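Local coordinates for amorpha-4,11-diene synthase (Artemisia annua, PDB 4GAX), which probably cyclises farnesyl diphosphate to sesquiterpenes such as amorpha-4,11-diene, as an engineered variant of a plant terpene synthase, at residues D234-K238 and T239-L243; P200-S203 and T204-R208; K515-R519 and P520-A524; L90-S93 and Y94-E97; Q98-D101 and H102-H106. All blocks are in the same frame, centred on the assembly; numbering follows the deposited sequence.

In the fold
The five contacts are local, each made within a helix or at the turn that starts one, in an all-helical terpene synthase chain. Interactions 2, 4 and 5 fall in the N-terminal terpene synthase region. Interactions 4 and 5 are consecutive: the turn 90-97 runs into helix 97-111, and Ser93 CB packs 3.9 Å from Ile100 CD1. Interaction 1 touches interaction 4 through Leu243 CD2, which lies 3.9 Å from Phe96 CZ. Interaction 2 stands apart, its nearest atoms about 9 Å from those of interactions 1 and 4. Interaction 3, which opens helix 519-535, approaches interaction 5 to about 6 Å between nearest atoms, the centres being 17 Å apart.

Interaction 1: D234-K238 and T239-L243; sequences DSHNK and TLIKL
Thr239 N lies 2.8 Å from Asn237 OD1, in a weak, strongly bent hydrogen bond. Water 1 bridges the two side chains: it donates to Asn237 OD1 and to Thr239 OG1, the latter at 3.0 Å. The same hydroxyl also bonds Glu62. At Leu240 the cap becomes firmer, because Leu240 N donates to Asn237 OD1 over 3.0 Å, from above the carbonyl plane (36° out of it). Asn237 is thus the N-cap of helix 238-269, its OD1 serving backbone N-H groups that have no earlier helical carbonyl to bond. The cap depends on the Asn237 side chain swinging beside its own carbonyl carbon, with CG opposite the backbone N (chi1 -173°), which turns OD1 over the helix start. Leu240 CG also packs on Asn237 CB at 4.1 Å. Next comes Ile241, where Ile241 N takes Asn237 O at 3.2 Å in the first regular helical bond. Its CG2 methyl touches Lys238 O, 3.4 Å away, and also the imidazole of His236, which it meets obliquely near CD2. Lys242 N continues the ladder by bonding Lys238 O at 3.1 Å. Around this helix start, Leu240 settles against helix 77-89 and on Val63 of helix 52-71, while Asn237 and Thr239 touch Leu66 and Leu59 of the same helix 52-71; Ile241 leans on Ile227 and Tyr230 of helix 219-232, and Leu243 reaches Val56 and the turn holding Ile92 and Phe96.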
# COMPACT_ATOMS: atom_id res chain seq x y z
N ASP A 234 15.15 -10.04 -24.14
CA ASP A 234 16.06 -9.83 -25.28
C ASP A 234 16.25 -8.35 -25.68
O ASP A 234 17.38 -7.89 -25.88
CB ASP A 234 15.60 -10.66 -26.48
CG ASP A 234 15.53 -9.86 -27.78
OD1 ASP A 234 14.42 -9.43 -28.16
OD2 ASP A 234 16.59 -9.67 -28.42
N SER A 235 15.16 -7.62 -25.79
CA SER A 235 15.20 -6.26 -26.32
C SER A 235 15.30 -5.17 -25.24
O SER A 235 15.03 -3.99 -25.51
CB SER A 235 13.94 -6.01 -27.15
OG SER A 235 12.78 -6.34 -26.40
N HIS A 236 15.70 -5.54 -24.02
CA HIS A 236 15.57 -4.60 -22.90
C HIS A 236 16.58 -3.46 -23.02
O HIS A 236 17.64 -3.61 -23.65
CB HIS A 236 15.76 -5.33 -21.56
CG HIS A 236 17.19 -5.66 -21.25
ND1 HIS A 236 17.78 -6.84 -21.63
CD2 HIS A 236 18.15 -4.94 -20.62
CE1 HIS A 236 19.04 -6.85 -21.24
NE2 HIS A 236 19.29 -5.70 -20.63
N ASN A 237 16.25 -2.31 -22.44
CA ASN A 237 17.14 -1.16 -22.51
C ASN A 237 18.26 -1.29 -21.48
O ASN A 237 18.00 -1.31 -20.27
CB ASN A 237 16.33 0.13 -22.28
CG ASN A 237 17.15 1.37 -22.51
OD1 ASN A 237 18.15 1.62 -21.81
ND2 ASN A 237 16.75 2.17 -23.50
N LYS A 238 19.50 -1.36 -21.94
CA LYS A 238 20.63 -1.62 -21.06
C LYS A 238 20.84 -0.46 -20.10
O LYS A 238 21.27 -0.65 -18.95
CB LYS A 238 21.89 -1.86 -21.88
CG LYS A 238 21.82 -3.10 -22.79
CD LYS A 238 23.11 -3.27 -23.58
CE LYS A 238 23.27 -4.69 -24.11
NZ LYS A 238 22.21 -5.06 -25.08
N THR A 239 20.53 0.75 -20.54
CA THR A 239 20.68 1.90 -19.66
C THR A 239 19.67 1.88 -18.52
O THR A 239 20.04 2.12 -17.37
CB THR A 239 20.54 3.22 -20.42
OG1 THR A 239 21.74 3.44 -21.17
CG2 THR A 239 20.33 4.39 -19.46
N LEU A 240 18.41 1.60 -18.83
CA LEU A 240 17.39 1.56 -17.78
C LEU A 240 17.69 0.50 -16.73
O LEU A 240 17.53 0.74 -15.53
CB LEU A 240 16.00 1.27 -18.36
CG LEU A 240 15.17 2.36 -19.04
CD1 LEU A 240 13.82 1.75 -19.43
CD2 LEU A 240 14.98 3.56 -18.12
N ILE A 241 18.08 -0.69 -17.17
CA ILE A 241 18.30 -1.77 -16.21
C ILE A 241 19.52 -1.48 -15.34
O ILE A 241 19.51 -1.77 -14.13
CB ILE A 241 18.41 -3.18 -16.86
CG1 ILE A 241 18.33 -4.27 -15.78
CG2 ILE A 241 19.69 -3.33 -17.67
CD1 ILE A 241 17.06 -4.20 -14.94
N LYS A 242 20.55 -0.87 -15.92
CA LYS A 242 21.73 -0.53 -15.13
C LYS A 242 21.37 0.47 -14.03
O LYS A 242 21.74 0.31 -12.86
CB LYS A 242 22.83 0.05 -16.02
CG LYS A 242 24.14 0.25 -15.30
CD LYS A 242 25.16 0.96 -16.18
CE LYS A 242 26.56 0.84 -15.60
NZ LYS A 242 27.51 1.74 -16.31
N LEU A 243 20.62 1.49 -14.42
CA LEU A 243 20.16 2.50 -13.49
C LEU A 243 19.23 1.93 -12.43
O LEU A 243 19.34 2.26 -11.24
CB LEU A 243 19.43 3.61 -14.26
CG LEU A 243 18.80 4.72 -13.42
CD1 LEU A 243 19.85 5.41 -12.56
CD2 LEU A 243 18.13 5.72 -14.33
O HOH W 1 20.86 1.86 -23.56

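Interaction 2: P200-S203 and T204-R208; sequences PALS and TEIQR
Pro200 O is gripped twice by one residue: Thr204 N donates to it over 3.0 Å, and Thr204 OG1 adds a weak bond at 3.4 Å. The motif is the first turns of alpha-helix 200-211, in which a threonine hydroxyl folds back on the carbonyl four residues earlier. The Thr204 torsion allows this, since OG1 stands beside the backbone N and opposite the carbonyl carbon (chi1 -70°). The backbone ladder continues with Glu205 N to Ala201 O, Ile206 N to Leu202 O and Gln207 N to Ser203 O. On the apolar side Ile206 CG1 rests 3.3 Å from Leu202 O, while its CD1 reaches Leu202 CG at 4.2 Å; the two side chains cross at a slant. Ile206 then enters the core against helices 157-167 and 175-194, and Ser203 OG bonds Ala192 O of the latter. One turn on, Arg208 draws the Glu205 carboxylate to its edge and also forms a salt bridge to Glu222. Arg208 NH1 meets Glu205 OE2 at 2.9 Å on the syn side: the oxygen stays within 8° of the guanidinium plane, but the nitrogen lies 32° out of the carboxylate plane.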
# COMPACT_ATOMS: atom_id res chain seq x y z
N PRO A 200 10.55 -20.44 -20.14
CA PRO A 200 10.20 -20.57 -18.72
C PRO A 200 10.02 -19.23 -18.01
O PRO A 200 9.07 -19.07 -17.23
CB PRO A 200 11.41 -21.31 -18.13
CG PRO A 200 12.01 -22.03 -19.29
CD PRO A 200 11.80 -21.15 -20.47
N ALA A 201 10.91 -18.28 -18.28
CA ALA A 201 10.83 -16.96 -17.67
C ALA A 201 9.50 -16.27 -18.00
O ALA A 201 8.93 -15.54 -17.19
CB ALA A 201 12.00 -16.08 -18.09
N LEU A 202 9.01 -16.50 -19.22
CA LEU A 202 7.77 -15.87 -19.64
C LEU A 202 6.58 -16.53 -18.93
O LEU A 202 5.65 -15.84 -18.49
CB LEU A 202 7.60 -15.96 -21.15
CG LEU A 202 6.33 -15.29 -21.69
CD1 LEU A 202 6.29 -13.81 -21.29
CD2 LEU A 202 6.24 -15.46 -23.20
N SER A 203 6.63 -17.86 -18.79
CA SER A 203 5.63 -18.58 -18.01
C SER A 203 5.54 -17.99 -16.62
O SER A 203 4.45 -17.70 -16.12
CB SER A 203 5.99 -20.07 -17.91
OG SER A 203 5.79 -20.70 -19.16
N THR A 204 6.70 -17.79 -16.01
CA THR A 204 6.79 -17.22 -14.67
C THR A 204 6.17 -15.82 -14.62
O THR A 204 5.43 -15.51 -13.69
CB THR A 204 8.24 -17.24 -14.17
OG1 THR A 204 8.61 -18.59 -13.91
CG2 THR A 204 8.40 -16.43 -12.89
N GLU A 205 6.48 -14.99 -15.60
CA GLU A 205 5.95 -13.64 -15.63
C GLU A 205 4.42 -13.61 -15.79
O GLU A 205 3.74 -12.80 -15.15
CB GLU A 205 6.63 -12.81 -16.72
CG GLU A 205 6.23 -11.35 -16.72
CD GLU A 205 6.77 -10.58 -15.51
OE1 GLU A 205 7.59 -11.13 -14.73
OE2 GLU A 205 6.37 -9.41 -15.35
N ILE A 206 3.88 -14.47 -16.65
CA ILE A 206 2.42 -14.62 -16.75
C ILE A 206 1.83 -15.12 -15.42
O ILE A 206 0.84 -14.60 -14.93
CB ILE A 206 2.06 -15.62 -17.85
CG1 ILE A 206 2.55 -15.11 -19.21
CG2 ILE A 206 0.54 -15.87 -17.88
CD1 ILE A 206 2.47 -16.16 -20.32
N GLN A 207 2.44 -16.14 -14.83
CA GLN A 207 1.86 -16.71 -13.62
C GLN A 207 1.93 -15.76 -12.43
O GLN A 207 1.03 -15.75 -11.59
CB GLN A 207 2.48 -18.08 -13.31
CG GLN A 207 1.48 -19.25 -13.40
CD GLN A 207 0.12 -18.98 -12.70
OE1 GLN A 207 0.04 -18.39 -11.61
NE2 GLN A 207 -0.97 -19.44 -13.34
N ARG A 208 2.96 -14.92 -12.35
CA ARG A 208 2.97 -13.94 -11.26
C ARG A 208 1.83 -12.94 -11.43
O ARG A 208 1.14 -12.62 -10.46
CB ARG A 208 4.33 -13.23 -11.07
CG ARG A 208 4.89 -12.49 -12.28
CD ARG A 208 6.25 -11.83 -11.95
NE ARG A 208 6.10 -10.77 -10.98
CZ ARG A 208 6.10 -9.46 -11.25
NH1 ARG A 208 6.29 -9.01 -12.49
NH2 ARG A 208 5.92 -8.60 -10.27

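Interaction 3: K515-R519 and P520-A524; sequences KTIPR and PLLVA
Ile517 and Leu521 meet at a slant, Ile517 CG1 lying 3.6 Å from Leu521 CB. The longer branch of Ile517 runs on across the opening turn of the helix, where CD1 comes within 3.5 Å of Leu522 N. It is sent there by a first torsion that sets CG1 beside the carbonyl carbon (chi1 162°). Pro518 is placed differently: its ring and the Leu521 side chain lie side by side and point the same way, with Pro518 CD 4.0 Å from Leu521 CD1. Pro518 is also the N-cap of helix 519-535, and as its side chain has no polar atom, its carbonyl does the bonding. Pro518 O accepts from Leu521 N at 2.9 Å, from above the carbonyl plane, and from Leu522 N at 3.2 Å, in that plane. Pro520, in the first turn, has no N-H to offer. Val523 CG2 sits over one face of the Arg519 guanidinium, 3.6 Å above its plane and shifted toward the rim. The bend of the arginine at chi3 (82°) brings the flat group back over the valine, and its NH1 bonds the hydroxyl of Tyr511. With an alanine at Ile517, the contacts to Leu521 CB and Leu522 N go, which is likely to open a gap beside the first turn. Ile517 and Leu521 both also press on Tyr427 of helix 419-429, Pro518 touches Ala438 of helix 436-443, and Pro520 O accepts a hydrogen bond from Arg293 in the loop after helix 282-292; the turn thus joins helices 489-513 and 519-535 beside helices 419-429 and 436-443.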
# COMPACT_ATOMS: atom_id res chain seq x y z
N LYS A 515 -10.28 14.20 -5.89
CA LYS A 515 -9.37 15.24 -6.35
C LYS A 515 -9.00 16.27 -5.27
O LYS A 515 -8.12 17.10 -5.48
CB LYS A 515 -9.99 16.02 -7.53
CG LYS A 515 -10.47 15.16 -8.68
CD LYS A 515 -9.33 14.34 -9.28
CE LYS A 515 -9.89 13.35 -10.30
NZ LYS A 515 -8.85 12.43 -10.80
N THR A 516 -9.67 16.22 -4.12
CA THR A 516 -9.48 17.27 -3.10
C THR A 516 -8.29 17.05 -2.19
O THR A 516 -7.92 17.93 -1.41
CB THR A 516 -10.71 17.44 -2.21
OG1 THR A 516 -11.06 16.17 -1.65
CG2 THR A 516 -11.87 17.97 -3.02
N ILE A 517 -7.70 15.86 -2.30
CA ILE A 517 -6.49 15.51 -1.56
C ILE A 517 -5.33 15.52 -2.56
O ILE A 517 -5.46 15.00 -3.67
CB ILE A 517 -6.67 14.11 -0.91
CG1 ILE A 517 -5.35 13.48 -0.51
CG2 ILE A 517 -7.31 13.15 -1.88
CD1 ILE A 517 -5.55 12.04 -0.01
N PRO A 518 -4.19 16.13 -2.19
CA PRO A 518 -3.02 16.17 -3.07
C PRO A 518 -2.66 14.77 -3.53
O PRO A 518 -2.68 13.83 -2.73
CB PRO A 518 -1.92 16.74 -2.17
CG PRO A 518 -2.66 17.57 -1.16
CD PRO A 518 -3.93 16.80 -0.89
N ARG A 519 -2.34 14.63 -4.82
CA ARG A 519 -2.04 13.30 -5.37
C ARG A 519 -1.06 12.43 -4.60
O ARG A 519 -1.29 11.21 -4.49
CB ARG A 519 -1.61 13.38 -6.84
CG ARG A 519 -2.61 12.70 -7.73
CD ARG A 519 -2.15 12.59 -9.17
NE ARG A 519 -1.26 11.46 -9.38
CZ ARG A 519 -1.62 10.18 -9.29
NH1 ARG A 519 -2.86 9.84 -8.96
NH2 ARG A 519 -0.73 9.23 -9.52
N PRO A 520 0.04 13.01 -4.09
CA PRO A 520 1.00 12.11 -3.42
C PRO A 520 0.41 11.50 -2.16
O PRO A 520 0.86 10.41 -1.75
CB PRO A 520 2.19 13.03 -3.09
CG PRO A 520 2.07 14.16 -4.07
CD PRO A 520 0.59 14.37 -4.25
N LEU A 521 -0.58 12.16 -1.56
CA LEU A 521 -1.25 11.59 -0.38
C LEU A 521 -2.28 10.55 -0.81
O LEU A 521 -2.51 9.55 -0.10
CB LEU A 521 -1.94 12.70 0.42
CG LEU A 521 -0.99 13.60 1.22
CD1 LEU A 521 -1.77 14.78 1.80
CD2 LEU A 521 -0.33 12.79 2.34
N LEU A 522 -2.89 10.77 -1.97
CA LEU A 522 -3.87 9.81 -2.49
C LEU A 522 -3.14 8.52 -2.82
O LEU A 522 -3.64 7.42 -2.54
CB LEU A 522 -4.59 10.38 -3.72
CG LEU A 522 -5.60 9.43 -4.36
CD1 LEU A 522 -6.66 9.05 -3.34
CD2 LEU A 522 -6.25 10.07 -5.59
N VAL A 523 -1.94 8.67 -3.40
CA VAL A 523 -1.10 7.53 -3.77
C VAL A 523 -0.75 6.76 -2.49
O VAL A 523 -0.80 5.53 -2.48
CB VAL A 523 0.18 7.97 -4.53
CG1 VAL A 523 1.22 6.83 -4.61
CG2 VAL A 523 -0.19 8.48 -5.94
N ALA A 524 -0.44 7.49 -1.42
CA ALA A 524 -0.14 6.86 -0.13
C ALA A 524 -1.33 6.07 0.37
O ALA A 524 -1.18 4.96 0.84
CB ALA A 524 0.25 7.93 0.92

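Interaction 4: L90-S93 and Y94-E97; sequences LGIS and YLFE
Ser93, Ile92 and Tyr94 carry most of this tight turn. Ser93 takes part through its backbone: Ser93 O accepts from Phe96 N at 2.8 Å, the donor standing 55° out of the carbonyl plane. Ile92 O bonds Leu95 N at 3.0 Å in the same steep manner, and this oxygen also lies obliquely near the Phe96 ring, 3.5 Å from CD2. The Ile92 side chain crosses that of Leu95, its CG2 methyl 4.0 Å from Leu95 CD1. Tyr94 bends back over the turn instead. With CG set between its own backbone N and carbonyl carbon (chi1 62°), the ring is carried over the preceding residues, and Tyr94 CE2 lies 3.0 Å from Gly91 O, which approaches the ring edge near its plane. Bonds from residue i+3 to residue i are those of a 3-10 turn, here linking helix 77-89 to helix 97-111. Helix 77-89 is closed by a Schellman motif in which Gly91 has a positive phi (86°), and Phe96 is the N-cap of the next helix. The Phe96 ring has Leu95 CB over one face, and it packs against Val63 and Arg64 of helix 52-71. Tyr94 OH bonds Glu247 of helix 238-269, while the ring touches Phe294 and Pro296. Replacing Tyr94 by an alanine removes ring and hydroxyl, which is likely to leave the Glu247 carboxylate short of a partner and a gap beside Gly91 O. Leu95 also lies against Glu247 and against Lys60 of helix 52-71.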
# COMPACT_ATOMS: atom_id res chain seq x y z
N LEU A 90 10.21 -0.76 -13.02
CA LEU A 90 11.60 -0.94 -12.56
C LEU A 90 11.87 -0.22 -11.22
O LEU A 90 12.94 -0.39 -10.60
CB LEU A 90 12.61 -0.48 -13.61
CG LEU A 90 12.69 -1.39 -14.84
CD1 LEU A 90 13.55 -0.72 -15.94
CD2 LEU A 90 13.28 -2.74 -14.45
N GLY A 91 10.91 0.59 -10.80
CA GLY A 91 10.91 1.18 -9.48
C GLY A 91 11.70 2.47 -9.38
O GLY A 91 12.10 2.86 -8.28
N ILE A 92 11.94 3.12 -10.53
CA ILE A 92 12.71 4.38 -10.55
C ILE A 92 11.91 5.59 -11.03
O ILE A 92 12.48 6.60 -11.46
CB ILE A 92 13.99 4.25 -11.39
CG1 ILE A 92 13.73 3.46 -12.67
CG2 ILE A 92 15.08 3.57 -10.59
CD1 ILE A 92 14.91 3.50 -13.62
N SER A 93 10.59 5.50 -10.95
CA SER A 93 9.75 6.62 -11.36
C SER A 93 10.03 7.87 -10.52
O SER A 93 9.94 8.99 -11.03
CB SER A 93 8.27 6.24 -11.31
OG SER A 93 7.89 5.87 -9.99
N TYR A 94 10.44 7.69 -9.26
CA TYR A 94 10.76 8.84 -8.39
C TYR A 94 11.93 9.67 -8.89
O TYR A 94 12.10 10.81 -8.48
CB TYR A 94 11.04 8.40 -6.94
CG TYR A 94 12.23 7.49 -6.81
CD1 TYR A 94 13.52 7.99 -6.59
CD2 TYR A 94 12.08 6.11 -6.91
CE1 TYR A 94 14.61 7.15 -6.47
CE2 TYR A 94 13.17 5.25 -6.78
CZ TYR A 94 14.43 5.78 -6.57
OH TYR A 94 15.50 4.92 -6.45
N LEU A 95 12.75 9.09 -9.77
CA LEU A 95 13.84 9.85 -10.38
C LEU A 95 13.34 10.77 -11.48
O LEU A 95 14.01 11.73 -11.84
CB LEU A 95 14.89 8.91 -10.98
CG LEU A 95 15.67 8.01 -10.01
CD1 LEU A 95 16.69 7.23 -10.81
CD2 LEU A 95 16.36 8.85 -8.95
N PHE A 96 12.15 10.49 -12.01
CA PHE A 96 11.64 11.22 -13.17
C PHE A 96 10.20 11.68 -12.98
O PHE A 96 9.38 11.59 -13.91
CB PHE A 96 11.75 10.33 -14.41
CG PHE A 96 13.12 9.77 -14.61
CD1 PHE A 96 14.13 10.56 -15.13
CD2 PHE A 96 13.41 8.45 -14.28
CE1 PHE A 96 15.41 10.05 -15.33
CE2 PHE A 96 14.69 7.93 -14.47
CZ PHE A 96 15.70 8.74 -15.00
N GLU A 97 9.90 12.16 -11.78
CA GLU A 97 8.55 12.54 -11.39
C GLU A 97 7.99 13.60 -12.32
O GLU A 97 6.90 13.43 -12.89
CB GLU A 97 8.55 13.08 -9.96
CG GLU A 97 7.38 12.63 -9.13
CD GLU A 97 7.39 11.14 -8.87
OE1 GLU A 97 8.16 10.69 -8.00
OE2 GLU A 97 6.63 10.40 -9.55

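Interaction 5: Q98-D101 and H102-H106; sequences QEID and HALQH
The side chains of Gln98 and His102 lie side by side and point the same way, amide and ring planes 24° apart. The amide meets the histidine near its root, Gln98 NE2 being 3.7 Å from His102 CB and oblique to the ring. At the ring edge, in its plane, sits water 2, hydrogen-bonded to His102 ND1 at 3.0 Å. This water donates to Glu99 O over 2.8 Å and so ties the imidazole to the helix backbone one turn back. The torsion of His102 puts the ring there, CG lying opposite the backbone N and beside the carbonyl carbon (chi1 175°). The backbone forms a regular alpha-helical ladder: His102 N bonds Gln98 O, Ala103 N bonds Glu99 O, Leu104 N bonds Ile100 O and Gln105 N bonds Asp101 O, each at 2.9 Å. On the buried side the Ile100 and Leu104 side chains lie side by side, Ile100 CG2 4.0 Å from Leu104 CD1. This part of helix 97-111 is amphipathic: Ile100 and Leu104 face helix 77-89, at Val84, Ile87 and Leu81, while His102 touches Leu71 of helix 52-71, whose Arg64 forms a salt bridge with Glu99, and Asp101 bonds Gln130 beyond helix 120-129.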
# COMPACT_ATOMS: atom_id res chain seq x y z
N GLN A 98 8.74 14.68 -12.47
CA GLN A 98 8.28 15.78 -13.31
C GLN A 98 8.14 15.32 -14.75
O GLN A 98 7.17 15.66 -15.43
CB GLN A 98 9.21 17.00 -13.21
CG GLN A 98 8.60 18.30 -13.76
CD GLN A 98 8.69 18.39 -15.28
OE1 GLN A 98 9.56 17.76 -15.90
NE2 GLN A 98 7.80 19.18 -15.89
N GLU A 99 9.12 14.55 -15.23
CA GLU A 99 9.13 14.14 -16.63
C GLU A 99 7.94 13.25 -16.94
O GLU A 99 7.28 13.41 -17.97
CB GLU A 99 10.44 13.44 -17.01
CG GLU A 99 11.66 14.35 -17.02
CD GLU A 99 12.29 14.54 -15.65
OE1 GLU A 99 11.73 14.07 -14.63
OE2 GLU A 99 13.37 15.18 -15.59
N ILE A 100 7.65 12.32 -16.03
CA ILE A 100 6.53 11.40 -16.21
C ILE A 100 5.18 12.09 -16.05
O ILE A 100 4.28 11.90 -16.87
CB ILE A 100 6.63 10.22 -15.23
CG1 ILE A 100 7.83 9.33 -15.61
CG2 ILE A 100 5.37 9.39 -15.24
CD1 ILE A 100 8.04 8.20 -14.62
N ASP A 101 5.02 12.89 -15.00
CA ASP A 101 3.77 13.65 -14.85
C ASP A 101 3.53 14.52 -16.06
O ASP A 101 2.42 14.55 -16.60
CB ASP A 101 3.79 14.50 -13.57
CG ASP A 101 3.82 13.63 -12.31
OD1 ASP A 101 3.55 12.41 -12.42
OD2 ASP A 101 4.12 14.17 -11.23
N HIS A 102 4.57 15.20 -16.53
CA HIS A 102 4.41 16.07 -17.70
C HIS A 102 4.06 15.28 -18.97
O HIS A 102 3.22 15.70 -19.77
CB HIS A 102 5.65 16.91 -17.91
CG HIS A 102 5.61 17.74 -19.16
ND1 HIS A 102 6.23 17.33 -20.33
CD2 HIS A 102 5.04 18.93 -19.43
CE1 HIS A 102 6.03 18.25 -21.26
NE2 HIS A 102 5.31 19.23 -20.74
N ALA A 103 4.70 14.13 -19.15
CA ALA A 103 4.47 13.26 -20.30
C ALA A 103 3.03 12.76 -20.33
O ALA A 103 2.35 12.88 -21.34
CB ALA A 103 5.43 12.06 -20.26
N LEU A 104 2.57 12.20 -19.21
CA LEU A 104 1.20 11.68 -19.13
C LEU A 104 0.16 12.79 -19.25
O LEU A 104 -0.91 12.58 -19.84
CB LEU A 104 1.00 10.89 -17.84
CG LEU A 104 1.87 9.63 -17.75
CD1 LEU A 104 1.58 8.87 -16.45
CD2 LEU A 104 1.67 8.71 -18.95
N GLN A 105 0.49 13.97 -18.73
CA GLN A 105 -0.39 15.13 -18.88
C GLN A 105 -0.54 15.46 -20.35
O GLN A 105 -1.65 15.73 -20.84
CB GLN A 105 0.21 16.35 -18.17
CG GLN A 105 -0.66 17.59 -18.23
CD GLN A 105 0.08 18.83 -17.76
OE1 GLN A 105 1.27 18.99 -18.05
NE2 GLN A 105 -0.61 19.72 -17.03
N HIS A 106 0.58 15.44 -21.06
CA HIS A 106 0.59 15.79 -22.47
C HIS A 106 -0.15 14.73 -23.29
O HIS A 106 -0.86 15.05 -24.26
CB HIS A 106 2.02 15.93 -22.97
CG HIS A 106 2.12 16.37 -24.39
ND1 HIS A 106 2.39 15.50 -25.42
CD2 HIS A 106 1.96 17.59 -24.95
CE1 HIS A 106 2.41 16.16 -26.56
NE2 HIS A 106 2.15 17.43 -26.31
O HOH W 2 8.17 15.09 -19.97